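Local structure of dioxygenase (Pseudomonas brassicacearum, 5V2D) at residues 345-350 against 364-369; 299-304 against 320-325; 112-117 against 130-135; 68-73 against 101-106. The protein probably uses an iron centre and molecular oxygen to split the central double bond of lignostilbenes. One frame throughout, in Å; residues are numbered along the deposited sequence. Where two conformers were deposited one is given.

Contact 1 of 4, residues 345-350 against 364-369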
loop_
_atom_site.group_PDB
_atom_site.type_symbol
_atom_site.label_atom_id
_atom_site.label_comp_id
_atom_site.label_asym_id
_atom_site.label_seq_id
_atom_site.Cartn_x
_atom_site.Cartn_y
_atom_site.Cartn_z
ATOM N N ALA A 345 11.792 12.120 -8.702
ATOM C CA ALA A 345 10.434 11.673 -8.446
ATOM C C ALA A 345 9.592 12.938 -8.166
ATOM O O ALA A 345 10.047 13.887 -7.548
ATOM C CB ALA A 345 10.395 10.713 -7.261
ATOM N N CYS A 346 8.363 12.920 -8.610
ATOM C CA CYS A 346 7.387 13.920 -8.235
ATOM C C CYS A 346 5.986 13.364 -8.566
ATOM O O CYS A 346 5.879 12.325 -9.218
ATOM C CB CYS A 346 7.708 15.262 -9.027
ATOM S SG CYS A 346 7.421 15.069 -10.810
ATOM N N LEU A 347 4.953 14.030 -8.075
ATOM C CA LEU A 347 3.580 13.750 -8.454
ATOM C C LEU A 347 3.363 14.186 -9.902
ATOM O O LEU A 347 3.723 15.310 -10.276
ATOM C CB LEU A 347 2.577 14.470 -7.518
ATOM C CG LEU A 347 1.125 13.996 -7.668
ATOM C CD1 LEU A 347 0.876 12.592 -7.109
ATOM C CD2 LEU A 347 0.234 14.997 -7.000
ATOM N N MET A 348 2.776 13.309 -10.711
ATOM C CA MET A 348 2.495 13.570 -12.117
ATOM C C MET A 348 1.090 13.246 -12.529
ATOM O O MET A 348 0.390 12.446 -11.888
ATOM C CB MET A 348 3.446 12.735 -12.978
ATOM C CG MET A 348 4.857 12.880 -12.533
ATOM S SD MET A 348 6.172 13.015 -13.697
ATOM C CE MET A 348 5.778 14.571 -14.263
ATOM N N ARG A 349 0.661 13.870 -13.628
ATOM C CA ARG A 349 -0.618 13.581 -14.240
ATOM C C ARG A 349 -0.323 12.944 -15.584
ATOM O O ARG A 349 0.368 13.543 -16.422
ATOM C CB ARG A 349 -1.456 14.805 -14.458
ATOM C CG ARG A 349 -2.750 14.535 -15.242
ATOM C CD ARG A 349 -3.774 15.674 -15.093
ATOM N NE ARG A 349 -4.327 15.633 -13.734
ATOM C CZ ARG A 349 -5.208 16.468 -13.225
ATOM N NH1 ARG A 349 -5.740 17.420 -14.033
ATOM N NH2 ARG A 349 -5.635 16.284 -11.973
ATOM N N TRP A 350 -0.885 11.767 -15.803
ATOM C CA TRP A 350 -0.907 11.145 -17.132
ATOM C C TRP A 350 -2.258 11.444 -17.790
ATOM O O TRP A 350 -3.303 11.406 -17.133
ATOM C CB TRP A 350 -0.803 9.642 -16.993
ATOM C CG TRP A 350 0.414 9.151 -16.352
ATOM C CD1 TRP A 350 0.551 8.848 -15.059
ATOM C CD2 TRP A 350 1.613 8.737 -17.000
ATOM N NE1 TRP A 350 1.810 8.334 -14.824
ATOM C CE2 TRP A 350 2.464 8.220 -16.011
ATOM C CE3 TRP A 350 2.069 8.774 -18.325
ATOM C CZ2 TRP A 350 3.746 7.785 -16.272
ATOM C CZ3 TRP A 350 3.377 8.341 -18.579
ATOM C CH2 TRP A 350 4.177 7.845 -17.581
ATOM N N GLN A 364 3.052 14.769 -16.844
ATOM C CA GLN A 364 3.210 16.207 -16.572
ATOM C C GLN A 364 3.250 16.432 -15.084
ATOM O O GLN A 364 2.415 15.899 -14.365
ATOM C CB GLN A 364 2.070 17.033 -17.233
ATOM C CG GLN A 364 1.974 16.813 -18.772
ATOM C CD GLN A 364 3.319 17.102 -19.528
ATOM O OE1 GLN A 364 3.978 18.107 -19.272
ATOM N NE2 GLN A 364 3.737 16.191 -20.418
ATOM N N PRO A 365 4.187 17.236 -14.621
ATOM C CA PRO A 365 4.331 17.380 -13.176
ATOM C C PRO A 365 3.235 18.160 -12.517
ATOM O O PRO A 365 2.741 19.124 -13.051
ATOM C CB PRO A 365 5.702 18.101 -12.995
ATOM C CG PRO A 365 6.039 18.710 -14.306
ATOM C CD PRO A 365 5.241 17.956 -15.377
ATOM N N LEU A 366 2.824 17.702 -11.348
ATOM C CA LEU A 366 1.906 18.395 -10.507
ATOM C C LEU A 366 2.586 18.912 -9.237
ATOM O O LEU A 366 1.994 19.703 -8.525
ATOM C CB LEU A 366 0.799 17.433 -10.111
ATOM C CG LEU A 366 -0.065 16.831 -11.170
ATOM C CD1 LEU A 366 -1.069 15.844 -10.590
ATOM C CD2 LEU A 366 -0.847 17.975 -11.878
ATOM N N THR A 367 3.756 18.373 -8.886
ATOM C CA THR A 367 4.539 18.922 -7.790
ATOM C C THR A 367 5.948 18.986 -8.316
ATOM O O THR A 367 6.317 18.351 -9.324
ATOM C CB THR A 367 4.585 17.982 -6.507
ATOM O OG1 THR A 367 5.268 16.704 -6.739
ATOM C CG2 THR A 367 3.192 17.773 -5.933
ATOM N N ASP A 368 6.782 19.713 -7.632
ATOM C CA ASP A 368 8.200 19.692 -7.970
ATOM C C ASP A 368 8.990 19.035 -6.837
ATOM O O ASP A 368 10.170 19.276 -6.716
ATOM C CB ASP A 368 8.669 21.110 -8.275
ATOM C CG ASP A 368 8.602 22.023 -7.077
ATOM O OD1 ASP A 368 8.036 21.655 -5.995
ATOM O OD2 ASP A 368 9.155 23.134 -7.195
ATOM N N TYR A 369 8.337 18.236 -5.993
ATOM C CA TYR A 369 9.022 17.522 -4.908
ATOM C C TYR A 369 8.596 16.048 -4.931
ATOM O O TYR A 369 7.484 15.740 -5.353
ATOM C CB TYR A 369 8.722 18.147 -3.514
ATOM C CG TYR A 369 7.249 18.331 -3.217
ATOM C CD1 TYR A 369 6.611 19.533 -3.454
ATOM C CD2 TYR A 369 6.483 17.270 -2.674
ATOM C CE1 TYR A 369 5.252 19.712 -3.128
ATOM C CE2 TYR A 369 5.130 17.420 -2.424
ATOM C CZ TYR A 369 4.526 18.639 -2.621
ATOM O OH TYR A 369 3.180 18.758 -2.336
#

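Contact 2 of 4, residues 299-304 against 320-325. With FE (Fe (III) ion), chain E.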
loop_
_atom_site.group_PDB
_atom_site.type_symbol
_atom_site.label_atom_id
_atom_site.label_comp_id
_atom_site.label_asym_id
_atom_site.label_seq_id
_atom_site.Cartn_x
_atom_site.Cartn_y
_atom_site.Cartn_z
ATOM N N ASP A 299 12.668 3.308 -18.178
ATOM C CA ASP A 299 13.453 3.500 -16.956
ATOM C C ASP A 299 12.789 4.451 -15.942
ATOM O O ASP A 299 13.434 5.276 -15.286
ATOM C CB ASP A 299 14.900 3.940 -17.269
ATOM C CG ASP A 299 15.871 3.555 -16.180
ATOM O OD1 ASP A 299 15.606 2.622 -15.342
ATOM O OD2 ASP A 299 16.917 4.222 -16.142
ATOM N N GLY A 300 11.472 4.305 -15.846
ATOM C CA GLY A 300 10.661 5.020 -14.913
ATOM C C GLY A 300 9.648 4.052 -14.318
ATOM O O GLY A 300 9.366 3.035 -14.916
ATOM N N PHE A 301 9.079 4.396 -13.186
ATOM C CA PHE A 301 8.049 3.546 -12.642
ATOM C C PHE A 301 6.910 4.291 -11.927
ATOM O O PHE A 301 7.040 5.347 -11.267
ATOM C CB PHE A 301 8.575 2.340 -11.862
ATOM C CG PHE A 301 8.788 2.616 -10.432
ATOM C CD1 PHE A 301 9.956 3.112 -9.987
ATOM C CD2 PHE A 301 7.700 2.452 -9.572
ATOM C CE1 PHE A 301 10.117 3.402 -8.628
ATOM C CE2 PHE A 301 7.800 2.790 -8.289
ATOM C CZ PHE A 301 9.023 3.262 -7.775
ATOM N N GLN A 302 5.769 3.710 -12.172
ATOM C CA GLN A 302 4.484 4.270 -11.756
ATOM C C GLN A 302 4.309 4.027 -10.247
ATOM O O GLN A 302 4.339 2.850 -9.801
ATOM C CB GLN A 302 3.359 3.574 -12.494
ATOM C CG GLN A 302 3.463 3.659 -14.028
ATOM C CD GLN A 302 4.089 2.428 -14.669
ATOM O OE1 GLN A 302 5.119 1.945 -14.199
ATOM N NE2 GLN A 302 3.499 1.955 -15.749
ATOM N N GLY A 303 4.127 5.075 -9.482
ATOM C CA GLY A 303 3.783 4.943 -8.015
ATOM C C GLY A 303 2.289 4.714 -7.789
ATOM O O GLY A 303 1.541 4.391 -8.715
ATOM N N HIS A 304 1.862 4.912 -6.545
ATOM C CA HIS A 304 0.464 4.734 -6.164
ATOM C C HIS A 304 -0.447 5.787 -6.782
ATOM O O HIS A 304 -0.098 6.948 -6.870
ATOM C CB HIS A 304 0.358 4.834 -4.637
ATOM C CG HIS A 304 0.911 3.642 -3.974
ATOM N ND1 HIS A 304 2.097 3.648 -3.283
ATOM C CD2 HIS A 304 0.376 2.417 -3.814
ATOM C CE1 HIS A 304 2.302 2.422 -2.810
ATOM N NE2 HIS A 304 1.274 1.667 -3.129
ATOM N N PRO A 320 2.646 9.527 -8.179
ATOM C CA PRO A 320 4.115 9.681 -8.219
ATOM C C PRO A 320 4.652 8.846 -9.360
ATOM O O PRO A 320 4.089 7.761 -9.677
ATOM C CB PRO A 320 4.576 9.155 -6.864
ATOM C CG PRO A 320 3.350 9.112 -6.028
ATOM C CD PRO A 320 2.190 8.871 -6.957
ATOM N N VAL A 321 5.691 9.379 -10.000
ATOM C CA VAL A 321 6.459 8.684 -10.997
ATOM C C VAL A 321 7.942 8.887 -10.636
ATOM O O VAL A 321 8.364 10.044 -10.339
ATOM C CB VAL A 321 6.166 9.208 -12.371
ATOM C CG1 VAL A 321 6.993 8.437 -13.433
ATOM C CG2 VAL A 321 4.696 9.036 -12.725
ATOM N N THR A 322 8.695 7.797 -10.597
ATOM C CA THR A 322 10.090 7.871 -10.210
ATOM C C THR A 322 10.941 7.486 -11.398
ATOM O O THR A 322 10.647 6.520 -12.096
ATOM C CB THR A 322 10.382 6.907 -9.064
ATOM O OG1 THR A 322 9.540 7.275 -8.000
ATOM C CG2 THR A 322 11.848 6.961 -8.603
ATOM N N GLY A 323 12.011 8.236 -11.626
ATOM C CA GLY A 323 12.851 7.984 -12.818
ATOM C C GLY A 323 13.945 6.936 -12.623
ATOM O O GLY A 323 15.071 7.195 -12.985
ATOM N N GLY A 324 13.608 5.736 -12.137
ATOM C CA GLY A 324 14.526 4.589 -12.103
ATOM C C GLY A 324 14.059 3.559 -11.099
ATOM O O GLY A 324 13.028 3.760 -10.454
ATOM N N ASN A 325 14.818 2.464 -10.967
ATOM C CA ASN A 325 14.434 1.363 -10.114
ATOM C C ASN A 325 14.675 1.688 -8.624
ATOM O O ASN A 325 15.821 1.752 -8.180
ATOM C CB ASN A 325 15.195 0.088 -10.449
ATOM C CG ASN A 325 14.701 -1.096 -9.675
ATOM O OD1 ASN A 325 13.594 -1.057 -9.173
ATOM N ND2 ASN A 325 15.526 -2.145 -9.554
HETATM FE FE FE E . 0.739 -0.186 -2.329
HETATM O O HOH W 1 17.121 2.672 -12.748
HETATM O O HOH W 2 6.976 6.203 -8.421
HETATM O O HOH W 3 2.488 -0.697 -1.361
#

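Contact 3 of 4, residues 112-117 against 130-135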
loop_
_atom_site.group_PDB
_atom_site.type_symbol
_atom_site.label_atom_id
_atom_site.label_comp_id
_atom_site.label_asym_id
_atom_site.label_seq_id
_atom_site.Cartn_x
_atom_site.Cartn_y
_atom_site.Cartn_z
ATOM N N GLN A 112 4.168 -21.772 10.308
ATOM C CA GLN A 112 5.389 -21.353 11.010
ATOM C C GLN A 112 5.219 -21.490 12.491
ATOM O O GLN A 112 6.156 -21.970 13.161
ATOM C CB GLN A 112 5.786 -19.897 10.635
ATOM C CG GLN A 112 6.161 -19.725 9.178
ATOM C CD GLN A 112 6.861 -18.400 8.874
ATOM O OE1 GLN A 112 7.105 -17.628 9.824
ATOM N NE2 GLN A 112 7.359 -18.215 7.603
ATOM N N ARG A 113 4.061 -21.121 13.021
ATOM C CA ARG A 113 3.822 -21.287 14.448
ATOM C C ARG A 113 3.827 -22.799 14.850
ATOM O O ARG A 113 4.304 -23.151 15.897
ATOM C CB ARG A 113 2.509 -20.679 14.889
ATOM C CG ARG A 113 2.573 -19.127 14.944
ATOM C CD ARG A 113 1.308 -18.584 15.472
ATOM N NE ARG A 113 1.386 -17.154 15.688
ATOM C CZ ARG A 113 0.481 -16.450 16.352
ATOM N NH1 ARG A 113 -0.722 -16.972 16.707
ATOM N NH2 ARG A 113 0.717 -15.142 16.572
ATOM N N ARG A 114 3.343 -23.638 13.991
ATOM C CA ARG A 114 3.361 -25.096 14.252
ATOM C C ARG A 114 4.783 -25.612 14.354
ATOM O O ARG A 114 5.083 -26.343 15.249
ATOM C CB ARG A 114 2.631 -25.802 13.122
ATOM C CG ARG A 114 2.469 -27.331 13.271
ATOM C CD ARG A 114 1.948 -27.907 11.944
ATOM N NE ARG A 114 3.045 -27.981 10.973
ATOM C CZ ARG A 114 2.985 -27.557 9.715
ATOM N NH1 ARG A 114 1.842 -27.069 9.168
ATOM N NH2 ARG A 114 4.069 -27.681 8.939
ATOM N N GLU A 115 5.674 -25.192 13.480
ATOM C CA GLU A 115 7.037 -25.597 13.551
ATOM C C GLU A 115 7.917 -24.756 14.445
ATOM O O GLU A 115 9.014 -25.153 14.702
ATOM C CB GLU A 115 7.659 -25.634 12.184
ATOM C CG GLU A 115 6.882 -26.510 11.180
ATOM C CD GLU A 115 6.812 -27.995 11.598
ATOM O OE1 GLU A 115 7.800 -28.437 12.228
ATOM O OE2 GLU A 115 5.829 -28.680 11.269
ATOM N N GLY A 116 7.483 -23.569 14.863
ATOM C CA GLY A 116 8.311 -22.781 15.732
ATOM C C GLY A 116 9.408 -22.039 15.014
ATOM O O GLY A 116 10.412 -21.722 15.651
ATOM N N ARG A 117 9.269 -21.790 13.716
ATOM C CA ARG A 117 10.313 -21.100 12.936
ATOM C C ARG A 117 9.793 -20.665 11.580
ATOM O O ARG A 117 8.759 -21.154 11.136
ATOM C CB ARG A 117 11.564 -21.978 12.732
ATOM C CG ARG A 117 11.283 -23.251 11.899
ATOM C CD ARG A 117 12.505 -24.220 11.858
ATOM N NE ARG A 117 11.986 -25.511 11.390
ATOM C CZ ARG A 117 12.048 -25.876 10.117
ATOM N NH1 ARG A 117 12.659 -25.154 9.238
ATOM N NH2 ARG A 117 11.553 -27.014 9.725
ATOM N N ASP A 130 10.751 -23.948 2.719
ATOM C CA ASP A 130 10.884 -25.294 3.364
ATOM C C ASP A 130 9.690 -26.106 2.928
ATOM O O ASP A 130 8.593 -25.601 2.698
ATOM C CB ASP A 130 10.848 -25.051 4.862
ATOM C CG ASP A 130 11.129 -26.290 5.701
ATOM O OD1 ASP A 130 10.309 -27.225 5.794
ATOM O OD2 ASP A 130 12.146 -26.217 6.412
ATOM N N SER A 131 9.879 -27.423 2.823
ATOM C CA SER A 131 8.785 -28.302 2.377
ATOM C C SER A 131 7.665 -28.354 3.403
ATOM O O SER A 131 6.556 -28.636 3.044
ATOM C CB SER A 131 9.349 -29.724 2.104
ATOM O OG SER A 131 9.951 -30.151 3.308
ATOM N N LEU A 132 7.882 -27.948 4.643
ATOM C CA LEU A 132 6.801 -27.855 5.620
ATOM C C LEU A 132 5.975 -26.521 5.589
ATOM O O LEU A 132 4.957 -26.415 6.304
ATOM C CB LEU A 132 7.416 -27.947 7.014
ATOM C CG LEU A 132 7.644 -29.332 7.760
ATOM C CD1 LEU A 132 7.260 -30.563 7.020
ATOM C CD2 LEU A 132 8.978 -29.374 8.478
ATOM N N ALA A 133 6.389 -25.546 4.777
ATOM C CA ALA A 133 5.662 -24.309 4.636
ATOM C C ALA A 133 4.275 -24.596 4.111
ATOM O O ALA A 133 4.090 -25.577 3.357
ATOM C CB ALA A 133 6.317 -23.441 3.629
ATOM N N ALA A 134 3.326 -23.766 4.448
ATOM C CA ALA A 134 1.983 -23.869 3.860
ATOM C C ALA A 134 2.072 -23.712 2.383
ATOM O O ALA A 134 2.929 -23.035 1.867
ATOM C CB ALA A 134 1.021 -22.853 4.454
ATOM N N LYS A 135 1.138 -24.322 1.686
ATOM C CA LYS A 135 1.024 -24.193 0.234
ATOM C C LYS A 135 0.666 -22.807 -0.194
ATOM O O LYS A 135 1.127 -22.313 -1.198
ATOM C CB LYS A 135 -0.036 -25.165 -0.299
ATOM C CG LYS A 135 0.393 -26.644 -0.137
ATOM C CD LYS A 135 1.709 -26.971 -0.851
ATOM C CE LYS A 135 1.977 -28.437 -1.011
ATOM N NZ LYS A 135 2.831 -28.936 0.095
HETATM O O HOH W 4 2.216 -26.658 6.270
#

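Contact 4 of 4, residues 68-73 against 101-106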
loop_
_atom_site.group_PDB
_atom_site.type_symbol
_atom_site.label_atom_id
_atom_site.label_comp_id
_atom_site.label_asym_id
_atom_site.label_seq_id
_atom_site.Cartn_x
_atom_site.Cartn_y
_atom_site.Cartn_z
ATOM N N ASP A 68 5.024 -7.588 9.715
ATOM C CA ASP A 68 5.648 -7.688 11.021
ATOM C C ASP A 68 6.034 -9.183 11.248
ATOM O O ASP A 68 5.240 -9.973 11.761
ATOM C CB ASP A 68 4.710 -7.180 12.093
ATOM C CG ASP A 68 5.424 -6.849 13.428
ATOM O OD1 ASP A 68 4.719 -6.326 14.315
ATOM O OD2 ASP A 68 6.691 -7.028 13.588
ATOM N N PRO A 69 7.202 -9.591 10.806
ATOM C CA PRO A 69 7.500 -11.071 10.714
ATOM C C PRO A 69 7.465 -11.750 12.009
ATOM O O PRO A 69 8.076 -11.314 12.961
ATOM C CB PRO A 69 8.891 -11.181 10.087
ATOM C CG PRO A 69 9.372 -9.807 10.025
ATOM C CD PRO A 69 8.328 -8.761 10.370
ATOM N N GLN A 70 6.696 -12.857 12.083
ATOM C CA GLN A 70 6.543 -13.580 13.301
ATOM C C GLN A 70 7.867 -14.197 13.719
ATOM O O GLN A 70 8.155 -14.258 14.920
ATOM C CB GLN A 70 5.520 -14.695 13.149
ATOM C CG GLN A 70 5.349 -15.618 14.350
ATOM C CD GLN A 70 4.612 -14.966 15.464
ATOM O OE1 GLN A 70 3.420 -15.164 15.617
ATOM N NE2 GLN A 70 5.353 -14.143 16.275
ATOM N N TYR A 71 8.638 -14.678 12.768
ATOM C CA TYR A 71 9.957 -15.261 13.061
ATOM C C TYR A 71 11.094 -14.672 12.250
ATOM O O TYR A 71 10.873 -14.177 11.138
ATOM C CB TYR A 71 9.919 -16.773 12.748
ATOM C CG TYR A 71 9.070 -17.581 13.707
ATOM C CD1 TYR A 71 9.479 -17.870 14.977
ATOM C CD2 TYR A 71 7.787 -18.002 13.322
ATOM C CE1 TYR A 71 8.691 -18.592 15.859
ATOM C CE2 TYR A 71 6.957 -18.692 14.189
ATOM C CZ TYR A 71 7.405 -19.009 15.460
ATOM O OH TYR A 71 6.562 -19.738 16.252
ATOM N N PRO A 72 12.309 -14.805 12.713
ATOM C CA PRO A 72 13.421 -14.447 11.831
ATOM C C PRO A 72 13.421 -15.247 10.536
ATOM O O PRO A 72 13.147 -16.462 10.568
ATOM C CB PRO A 72 14.696 -14.801 12.638
ATOM C CG PRO A 72 14.243 -14.900 14.035
ATOM C CD PRO A 72 12.740 -15.349 14.006
ATOM N N PRO A 73 13.710 -14.612 9.401
ATOM C CA PRO A 73 13.550 -15.348 8.136
ATOM C C PRO A 73 14.529 -16.528 8.042
ATOM O O PRO A 73 15.718 -16.419 8.445
ATOM C CB PRO A 73 13.850 -14.312 7.087
ATOM C CG PRO A 73 14.702 -13.256 7.848
ATOM C CD PRO A 73 14.010 -13.200 9.165
ATOM N N ARG A 101 -4.663 -4.913 17.901
ATOM C CA ARG A 101 -3.626 -5.218 16.922
ATOM C C ARG A 101 -3.511 -6.747 16.918
ATOM O O ARG A 101 -3.284 -7.325 18.002
ATOM C CB ARG A 101 -2.337 -4.566 17.278
ATOM C CG ARG A 101 -1.246 -4.696 16.223
ATOM C CD ARG A 101 -0.102 -3.712 16.507
ATOM N NE ARG A 101 0.881 -3.652 15.428
ATOM C CZ ARG A 101 2.079 -4.173 15.388
ATOM N NH1 ARG A 101 2.536 -4.968 16.359
ATOM N NH2 ARG A 101 2.822 -3.934 14.293
ATOM N N ARG A 102 -3.682 -7.361 15.767
ATOM C CA ARG A 102 -3.699 -8.835 15.647
ATOM C C ARG A 102 -3.086 -9.272 14.301
ATOM O O ARG A 102 -3.288 -8.609 13.279
ATOM C CB ARG A 102 -5.135 -9.440 15.704
ATOM C CG ARG A 102 -5.963 -9.238 16.964
ATOM C CD ARG A 102 -5.371 -10.007 18.173
ATOM N NE ARG A 102 -6.111 -10.191 19.434
ATOM C CZ ARG A 102 -6.028 -9.442 20.549
ATOM N NH1 ARG A 102 -5.339 -8.325 20.600
ATOM N NH2 ARG A 102 -6.702 -9.807 21.633
ATOM N N TYR A 103 -2.452 -10.428 14.324
ATOM C CA TYR A 103 -1.947 -11.060 13.122
ATOM C C TYR A 103 -3.087 -11.610 12.331
ATOM O O TYR A 103 -4.059 -12.150 12.900
ATOM C CB TYR A 103 -1.016 -12.227 13.442
ATOM C CG TYR A 103 0.454 -11.878 13.632
ATOM C CD1 TYR A 103 1.102 -12.170 14.786
ATOM C CD2 TYR A 103 1.169 -11.231 12.612
ATOM C CE1 TYR A 103 2.447 -11.897 14.928
ATOM C CE2 TYR A 103 2.518 -10.988 12.765
ATOM C CZ TYR A 103 3.135 -11.291 13.966
ATOM O OH TYR A 103 4.471 -10.965 14.109
ATOM N N VAL A 104 -2.997 -11.482 11.020
ATOM C CA VAL A 104 -3.841 -12.298 10.127
ATOM C C VAL A 104 -3.398 -13.766 10.266
ATOM O O VAL A 104 -2.245 -14.099 10.047
ATOM C CB VAL A 104 -3.719 -11.907 8.648
ATOM C CG1 VAL A 104 -4.777 -12.579 7.832
ATOM C CG2 VAL A 104 -3.954 -10.395 8.461
ATOM N N GLN A 105 -4.317 -14.647 10.633
ATOM C CA GLN A 105 -3.957 -16.065 10.821
ATOM C C GLN A 105 -4.007 -16.791 9.464
ATOM O O GLN A 105 -4.811 -17.697 9.237
ATOM C CB GLN A 105 -4.824 -16.723 11.868
ATOM C CG GLN A 105 -4.666 -16.014 13.180
ATOM C CD GLN A 105 -4.724 -16.907 14.375
ATOM O OE1 GLN A 105 -5.153 -18.067 14.300
ATOM N NE2 GLN A 105 -4.289 -16.379 15.511
ATOM N N THR A 106 -3.066 -16.430 8.622
ATOM C CA THR A 106 -2.852 -17.068 7.345
ATOM C C THR A 106 -2.395 -18.514 7.534
ATOM O O THR A 106 -1.807 -18.859 8.553
ATOM C CB THR A 106 -1.789 -16.349 6.485
ATOM O OG1 THR A 106 -0.559 -16.364 7.153
ATOM C CG2 THR A 106 -2.236 -14.892 6.154
#

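Contact 1 of 4, residues 345-350 against 364-369
Backbone hydrogen bonds between Arg-349 and Gln-364 start the pairing, running both ways: Arg-349 N reaches Gln-364 O at 2.8 Å, and Gln-364 N returns the bond to Arg-349 O. Farther along, Leu-366 N gives a straight bond (173°) to Leu-347 O at 2.8 Å. There the regular pairing stops, and a side chain takes over: Thr-367 OG1 accepts from Leu-347 N at 3.0 Å and donates to Tyr-369 O, on a lone pair. Its torsion, chi1 65°, sets OG1 between its own backbone N and carbonyl carbon, facing Leu-347. A valine here would probably leave Leu-347 N without its acceptor and the turn toward Tyr-369 without its tie. Strand 364-365 is an edge strand of an antiparallel four-stranded sheet, one blade of the seven-bladed propeller of this family, paired with strand 345-353. Apolar contacts lie on both sides. On one, Leu-347 CD2 meets Leu-366 CD1 at 3.9 Å, the two chains crossing at a slant, while Thr-367 CG2 touches Leu-347 CB. On the other, Met-348 bends at chi2 and chi3 to lay CE against Pro-365 CD, and Cys-346 SG approaches Pro-365 CB at 4.1 Å.

Contact 2 of 4, residues 299-304 against 320-325
Phe-301 and Thr-322 face each other as a hydrogen-bonded antiparallel pair, their side chains lying alongside and pointing the same way. Phe-301 N donates to Thr-322 O at 2.9 Å and Thr-322 N to Phe-301 O at 3.0 Å. From CB, the Phe-301 side chain turns with CG between its backbone N and carbonyl carbon (chi1 89°), which swings the ring over toward the partner strand. Phe-301 CD1 then comes up to Gly-324 O at 3.2 Å, an approach at the ring edge and in its plane. Phe-301 CE1 meets Thr-322 CB at 3.5 Å, and CZ at the tip lies near Thr-322 OG1. Over one face, offset toward the rim, sits a water that donates to Phe-301 O and is also hydrogen-bonded to Thr-322 OG1, so it bridges the two strands. Next, Gln-302 and Val-321 form a non-hydrogen-bonded pair; then Gly-303 N closes on Pro-320 O at 2.7 Å. A second water joins Asp-299 OD1 to Asn-325 N where the strands part, and Trp-271 also binds that carboxylate oxygen. Beyond Gly-303 the chain delivers His-304, whose NE2 binds the iron at 2.1 Å; His-188, His-239 and His-495 supply the other protein ligands, and Glu-372 holds His-304 ND1 as a second-shell partner. The hairpin of strands 301-311 and 314-322 forms the inner part of a propeller blade: strand 301-311 is the blade's edge strand on the iron side, and strand 345-353 pairs with the other edge of strand 314-322.

Contact 3 of 4, residues 112-117 against 130-135
A Schellman motif ends helix 107-115, and the residues around it reach across to an Asx turn and type I beta turn that begin at Asp-130. Gly-116, with positive phi, is the C-prime residue, and Arg-117 N bonds back to Gln-112 O. On the other segment Asp-130 OD1 uses its anti lone pair to take Leu-132 N at 2.8 Å, while Ala-133 N closes the beta turn on Asp-130 O. Two arginines span the gap. Arg-114 leaves the helix with CG opposite its backbone N (chi1 -176°) and bends at chi3, which turns the guanidinium edge toward both Glu-115 and Leu-132. Arg-114 NE and NH2 grip Glu-115 OE2 side-on, NE at 2.9 Å, both on the anti side of that oxygen. Arg-114 NH2 also donates to Leu-132 O at 3.1 Å, close to the guanidinium plane. A water accepts from Arg-114 NH1 and donates to Leu-132 O, giving that carbonyl a second partner. Arg-117 comes in stretched from CG to NE and crosses Asp-130 at about a right angle, the guanidinium and carboxylate planes 61° apart. Arg-117 NH1 forms a salt bridge with Asp-130 OD2 at 3.1 Å, meeting the oxygen from above the carboxylate plane, and NH2 adds a weak bond. Between the two arginines lies the Leu-132 side chain, with CD2 at 3.7 Å from Arg-117 NH2 and CG near Glu-115 OE2. With Asp-130 serving both turn and salt bridge, and Glu-115 probably balancing the charge of Arg-114, this surface contact is built from charge pairs and hydrogen bonds around the Leu-132 side chain.

Contact 4 of 4, residues 68-73 against 101-106
Tyr-103 points its ring at the backbone of Asp-68, and Asp-68 O lies at the ring edge, in the ring plane. Tyr-103 OH donates to Asp-68 O at 2.7 Å, from above the carbonyl plane rather than along a lone pair. With CG opposite the carbonyl carbon (chi1 -88°), the ring leaves its strand toward the loop, and Tyr-103 OH also touches Gln-70 CA at 3.4 Å. The Gln-70 and Tyr-103 side chains cross at a slant, the amide and ring planes 59° apart and Gln-70 OE1 3.5 Å from Tyr-103 CE1; that oxygen also accepts from Arg-113 NE. A phenylalanine in place of Tyr-103 would probably leave Asp-68 O without its hydroxyl donor. Here the chain that follows strand 60-67 lies against the end of strand 96-103, both strands belonging to one antiparallel sheet. Arg-101, extended from CG to NE, crosses Asp-68 at about a right angle. Arg-101 NH2 makes a salt bridge to Asp-68 OD1 at 3.1 Å from above the carboxylate plane, while NH1 bonds that oxygen weakly and also donates to Ile-41 O. Ser-39 and Arg-40 donate their backbone N-H groups to the Asp-68 carboxylate, one to each oxygen.

In the fold
Contacts 1 and 2 belong to one four-stranded sheet: strand 314-322 of contact 2 pairs with strand 345-353 of contact 1, with a probable hydrogen bond from Val-321 N to Cys-346 O. Contact 2 is partly buried and reaches the iron, whereas contact 1 is at the surface, on the sheet's outer edge. Both rest mainly on backbone pairing. Contacts 3 and 4 lie on the opposite side of the chain's centre from contact 1 and depend on side chains: contact 4 is buried, contact 3 exposed. They meet where strand 96-103 leads into helix 107-115, with Tyr-71 packing against Gln-112 and Gly-116.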